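Local coordinates for uncharacterized protein (Eubacterium rectale, PDB 5COZ), which is of unknown function but appears to carry a YycH-like regulatory domain and is probably an exported lipoprotein, at residues 272-275 with 276-280; 132-135 with 136-140; 118-122 with 123-127. All blocks are in the same frame, centred on the assembly; numbering follows the deposited sequence.

Interaction 1 (272-275 with 276-280)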
# COMPACT_ATOMS: atom_id res chain seq x y z
N GLU A 272 11.79 -4.83 -22.08
CA GLU A 272 10.38 -5.11 -22.19
C GLU A 272 10.00 -6.11 -21.13
O GLU A 272 10.68 -7.13 -20.96
CB GLU A 272 10.12 -5.69 -23.58
CG GLU A 272 8.66 -5.77 -23.96
CD GLU A 272 8.42 -5.98 -25.44
OE1 GLU A 272 9.37 -5.83 -26.24
OE2 GLU A 272 7.27 -6.30 -25.80
N ILE A 273 8.91 -5.84 -20.42
CA ILE A 273 8.41 -6.79 -19.43
C ILE A 273 7.45 -7.76 -20.09
O ILE A 273 6.95 -7.51 -21.19
CB ILE A 273 7.75 -6.08 -18.22
CG1 ILE A 273 6.42 -5.36 -18.63
CG2 ILE A 273 8.76 -5.15 -17.53
CD1 ILE A 273 5.62 -4.87 -17.45
N LEU A 274 7.19 -8.86 -19.41
CA LEU A 274 6.22 -9.84 -19.85
C LEU A 274 4.82 -9.31 -19.74
O LEU A 274 4.51 -8.55 -18.81
CB LEU A 274 6.34 -11.08 -18.94
CG LEU A 274 7.58 -11.94 -19.13
CD1 LEU A 274 7.69 -12.98 -18.03
CD2 LEU A 274 7.56 -12.62 -20.52
N HIS A 275 3.93 -9.77 -20.63
CA HIS A 275 2.51 -9.48 -20.48
C HIS A 275 2.02 -10.26 -19.26
O HIS A 275 2.56 -11.33 -18.95
CB HIS A 275 1.73 -9.92 -21.72
CG HIS A 275 2.09 -9.17 -22.98
ND1 HIS A 275 1.54 -9.54 -24.19
CD2 HIS A 275 2.90 -8.11 -23.17
CE1 HIS A 275 2.06 -8.71 -25.09
NE2 HIS A 275 2.85 -7.81 -24.53
N PRO A 276 0.95 -9.80 -18.61
CA PRO A 276 0.52 -10.50 -17.39
C PRO A 276 -0.09 -11.88 -17.68
O PRO A 276 -0.19 -12.70 -16.76
CB PRO A 276 -0.46 -9.54 -16.73
CG PRO A 276 -0.95 -8.63 -17.87
CD PRO A 276 0.23 -8.52 -18.80
N SER A 277 -0.44 -12.17 -18.95
CA SER A 277 -0.90 -13.52 -19.31
C SER A 277 0.16 -14.56 -18.93
O SER A 277 -0.19 -15.64 -18.42
CB SER A 277 -1.19 -13.61 -20.80
OG SER A 277 -0.11 -13.08 -21.55
N SER A 278 1.44 -14.25 -19.21
CA SER A 278 2.56 -15.16 -18.96
C SER A 278 2.71 -15.41 -17.47
O SER A 278 2.91 -16.53 -17.05
CB SER A 278 3.86 -14.57 -19.52
OG SER A 278 3.74 -14.33 -20.91
N ILE A 279 2.50 -14.36 -16.66
CA ILE A 279 2.58 -14.46 -15.21
C ILE A 279 1.41 -15.25 -14.67
O ILE A 279 1.63 -16.15 -13.84
CB ILE A 279 2.63 -13.05 -14.60
CG1 ILE A 279 3.83 -12.26 -15.15
CG2 ILE A 279 2.61 -13.10 -13.05
CD1 ILE A 279 5.21 -12.90 -14.89
N LEU A 280 0.16 -14.95 -15.13
CA LEU A 280 -0.97 -15.68 -14.58
C LEU A 280 -0.89 -17.17 -14.90
O LEU A 280 -1.16 -17.97 -14.01
CB LEU A 280 -2.30 -15.09 -15.08
CG LEU A 280 -3.56 -15.83 -14.53
CD1 LEU A 280 -3.61 -15.79 -12.98
CD2 LEU A 280 -4.82 -15.23 -15.12
O HOH W 1 4.41 -12.09 -22.44
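Around the H275-P276 junction the backbone bends into helix, and H275 O accepts the backbone N of S278 at 3.1 Å. The bond is bent, with an N-H...O angle of 138°. From the next carbonyl, P276 O, the regular i-to-i+4 bond is taken by L280 N at 2.8 Å. A water makes a second tie across the junction: it accepts from H275 N at 3.0 Å and sits 2.8 Å from S278 OG. That hydroxyl lies anti to its own carbonyl carbon (chi1 -58°), which turns it back along the helix toward the loop. This is the opening of helix 276-288, entered from strand 262-272 through a short loop, and P276 suits it: proline, lacking an N-H, is readily accepted in a first helical turn, where its nitrogen needs no acceptor. The H275 ring swings away from the helix. Its ND1 is hydrogen-bonded to D24 OD1, and the ring meets that of Y57 at a shallow angle, so the imidazole is fixed from outside the turn; its CB still lies 3.7 Å from S277 OG. The apolar branches meet as well: L274 CD1 touches I279 CD1 at 4.0 Å, the two side chains crossing at about a right angle. W321, on strand 314-330, packs against I273, P276 and I279, and its indole NE1 donates to L274 O, pinning the loop and the helix start to the same strand.

Interaction 2 (132-135 with 136-140); sequences GKLA and VSASK
S137 takes hold of K133 O twice, through its backbone N at 2.8 Å and its OG at 2.7 Å, the two donors arriving from opposite faces of the carbonyl plane. OG sits between the backbone N and carbonyl carbon of S137 (chi1 67°), a position from which it can fold back over the preceding turn. L134 O is held in the same paired way: A138 N lies at 3.1 Å and S139 OG at 2.7 Å, again on opposite faces. These carbonyls belong to the last turn of helix 130-137, and A138 is where the chain leaves helical geometry. The apolar packing is tight: L134 CD2 rests on A138 CB at 3.8 Å, and on another face of the helix A135 and V136 lie against T211 and V213 of strand 211-220. The solvent side is looser: S137 is exposed, and the long chain of K133 runs out to a salt bridge with E202. In the exit from the helix, a water donates to A135 O at 2.9 Å and accepts from S139 N. The hydroxyls add a second donor to carbonyls that already hold an amide, while A135 O is met by water and N196 ND2; side-chain and water donors thus probably take over where the regular amide pattern runs out.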
# COMPACT_ATOMS: atom_id res chain seq x y z
N GLY A 132 -8.26 10.68 14.71
CA GLY A 132 -7.66 9.99 13.57
C GLY A 132 -6.82 8.80 14.02
O GLY A 132 -6.91 7.71 13.47
N LYS A 133 -6.01 9.02 15.04
CA LYS A 133 -5.22 7.95 15.67
C LYS A 133 -6.12 6.76 16.06
O LYS A 133 -5.83 5.61 15.70
CB LYS A 133 -4.50 8.49 16.92
CG LYS A 133 -3.60 7.44 17.56
CD LYS A 133 -2.85 8.01 18.76
CE LYS A 133 -3.50 7.71 20.06
NZ LYS A 133 -2.59 7.99 21.20
N LEU A 134 -7.23 7.04 16.77
CA LEU A 134 -8.09 5.94 17.21
C LEU A 134 -8.84 5.29 16.05
O LEU A 134 -8.98 4.07 16.04
CB LEU A 134 -9.05 6.39 18.28
CG LEU A 134 -8.42 6.99 19.57
CD1 LEU A 134 -9.47 7.16 20.61
CD2 LEU A 134 -7.30 6.10 20.15
N ALA A 135 -9.28 6.08 15.05
CA ALA A 135 -9.96 5.49 13.90
C ALA A 135 -9.06 4.55 13.11
O ALA A 135 -9.49 3.46 12.73
CB ALA A 135 -10.48 6.58 12.98
N VAL A 136 -7.81 4.98 12.84
CA VAL A 136 -6.98 4.18 11.96
C VAL A 136 -6.12 3.15 12.70
O VAL A 136 -5.79 2.12 12.10
CB VAL A 136 -6.10 5.14 11.09
CG1 VAL A 136 -5.21 4.38 10.11
CG2 VAL A 136 -6.98 6.15 10.35
N SER A 137 -5.84 3.35 14.00
CA SER A 137 -4.93 2.41 14.66
C SER A 137 -5.42 1.82 16.00
O SER A 137 -4.71 1.01 16.59
CB SER A 137 -3.57 3.08 14.86
OG SER A 137 -3.60 4.16 15.77
N ALA A 138 -6.65 2.13 16.42
CA ALA A 138 -7.19 1.55 17.67
C ALA A 138 -8.56 0.93 17.44
O ALA A 138 -9.31 0.68 18.40
CB ALA A 138 -7.25 2.61 18.74
N SER A 139 -8.88 0.64 16.18
CA SER A 139 -10.19 0.12 15.83
C SER A 139 -10.07 -1.16 14.99
O SER A 139 -8.98 -1.72 14.90
CB SER A 139 -10.97 1.22 15.09
OG SER A 139 -11.11 2.36 15.92
N LYS A 140 -11.17 -1.63 14.38
CA LYS A 140 -11.18 -2.87 13.61
C LYS A 140 -10.33 -2.75 12.34
O LYS A 140 -9.75 -3.76 11.88
CB LYS A 140 -12.64 -3.26 13.27
CG LYS A 140 -12.84 -4.72 12.93
CD LYS A 140 -14.32 -5.04 12.73
CE LYS A 140 -14.57 -6.44 12.24
NZ LYS A 140 -14.44 -7.45 13.32
O HOH W 2 -8.13 1.04 13.53

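Interaction 3 (118-122 with 123-127)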
# COMPACT_ATOMS: atom_id res chain seq x y z
N ILE A 118 2.71 15.24 15.55
CA ILE A 118 3.50 15.01 14.36
C ILE A 118 4.77 14.29 14.79
O ILE A 118 5.39 14.71 15.77
CB ILE A 118 3.79 16.30 13.58
CG1 ILE A 118 2.49 16.99 13.10
CG2 ILE A 118 4.77 16.04 12.39
CD1 ILE A 118 2.73 18.38 12.54
N ALA A 119 5.17 13.23 14.07
CA ALA A 119 6.42 12.55 14.37
C ALA A 119 7.12 12.31 13.07
O ALA A 119 6.53 11.73 12.16
CB ALA A 119 6.13 11.22 15.07
N ILE A 120 8.39 12.73 12.98
CA ILE A 120 9.15 12.52 11.76
C ILE A 120 10.45 11.79 12.10
O ILE A 120 11.19 12.24 12.96
CB ILE A 120 9.41 13.84 10.99
CG1 ILE A 120 8.09 14.56 10.67
CG2 ILE A 120 10.23 13.56 9.71
CD1 ILE A 120 8.29 15.99 10.12
N ARG A 121 10.70 10.67 11.41
CA ARG A 121 11.91 9.86 11.56
C ARG A 121 12.65 9.84 10.21
O ARG A 121 12.20 10.48 9.25
CB ARG A 121 11.52 8.41 11.97
CG ARG A 121 11.02 8.21 13.39
CD ARG A 121 10.65 6.76 13.65
NE ARG A 121 11.82 5.89 13.80
CZ ARG A 121 12.30 5.09 12.85
NH1 ARG A 121 11.71 5.03 11.66
NH2 ARG A 121 13.37 4.35 13.08
N ASN A 122 13.71 9.03 10.08
CA ASN A 122 14.42 9.00 8.80
C ASN A 122 13.56 8.46 7.64
O ASN A 122 13.67 8.98 6.53
CB ASN A 122 15.71 8.16 8.92
CG ASN A 122 15.50 6.76 9.45
OD1 ASN A 122 14.93 6.56 10.52
ND2 ASN A 122 15.93 5.76 8.70
N ASP A 123 12.70 7.45 7.88
CA ASP A 123 11.96 6.82 6.79
C ASP A 123 10.47 6.76 7.02
O ASP A 123 9.79 5.91 6.43
CB ASP A 123 12.50 5.40 6.56
CG ASP A 123 12.28 4.47 7.75
OD1 ASP A 123 11.97 4.97 8.86
OD2 ASP A 123 12.46 3.25 7.59
N SER A 124 9.95 7.65 7.88
CA SER A 124 8.51 7.68 8.13
C SER A 124 8.13 9.01 8.73
O SER A 124 8.94 9.66 9.37
CB SER A 124 8.08 6.54 9.05
OG SER A 124 8.62 6.67 10.36
N ALA A 125 6.89 9.42 8.47
CA ALA A 125 6.35 10.64 9.04
C ALA A 125 4.90 10.37 9.33
O ALA A 125 4.20 9.75 8.51
CB ALA A 125 6.55 11.84 8.13
N LEU A 126 4.44 10.78 10.51
CA LEU A 126 3.05 10.56 10.88
C LEU A 126 2.47 11.80 11.52
O LEU A 126 3.00 12.27 12.53
CB LEU A 126 2.94 9.37 11.85
CG LEU A 126 1.53 9.05 12.43
CD1 LEU A 126 0.58 8.60 11.32
CD2 LEU A 126 1.59 7.99 13.52
N ALA A 127 1.37 12.31 10.97
CA ALA A 127 0.61 13.40 11.58
C ALA A 127 -0.78 12.85 11.93
O ALA A 127 -1.39 12.17 11.11
CB ALA A 127 0.50 14.60 10.65
O HOH W 3 6.97 8.62 12.35
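R121 and S124 close the tip of a beta hairpin, strands 116-120 and 125-128, with N122 and D123 at the corner of a turn that resembles type I. R121 N donates to S124 O at 2.9 Å, and A119 and L126 form a hydrogen-bonded antiparallel pair, with N to O distances of 2.8 Å in both directions. The hairpin lies within an antiparallel sheet, between strands 104-111 and 252-258. From its root the R121 side chain runs alongside S124: CB lies 3.7 Å from S124 OG in one of that serine's two conformers, and CG and CD pass the same oxygen a little farther off. The chain then bends at chi3 (75°), which brings the guanidinium round toward the turn. NH1 forms a salt bridge with D123 OD1 at 2.8 Å, although its hydrogen bond is weak and the guanidinium and carboxylate planes stand 56° apart. Over one face of the guanidinium, offset toward its rim, comes N122 OD1, 3.4 Å above the plane. The N122 amide is also stacked on the D123 carboxylate, their planes 14° apart, so one flat group touches both members of the ion pair. With an alanine here the amide would be gone, which would probably bare that part of the arginine face and leave the D123 carboxylate freer to turn. Back along the strands, I118 and I120 share a face with A125 and A127 and pack against helix 73-87, where L83 touches both I118 and A127. The non-hydrogen-bonded pairs meet through I118 CG1 on A127 CB and I120 CG1 on A125 CB, and A125 CA approaches A119 O at 3.3 Å in a CA-H...O contact.

Overall arrangement
Along the chain interaction 3 comes first, interaction 2 follows almost at once, and interaction 1 lies more than a hundred residues later. Strand 125-128 of interaction 3 leads into helix 130-137 of interaction 2; their centres are 18 Å apart, and the nearest atoms about 7 Å. Both belong to the region of the nine-stranded antiparallel sheet, as hairpin strands within it and as a helix against its strand 211-220. Interaction 1 lies on the opposite side of the chain's centre, 37 to 38 Å away between centres, where strand 262-272 of the mixed sheet passes into helix 276-288. The three local contacts therefore shape turns and helix ends in two separate sheet regions of one chain.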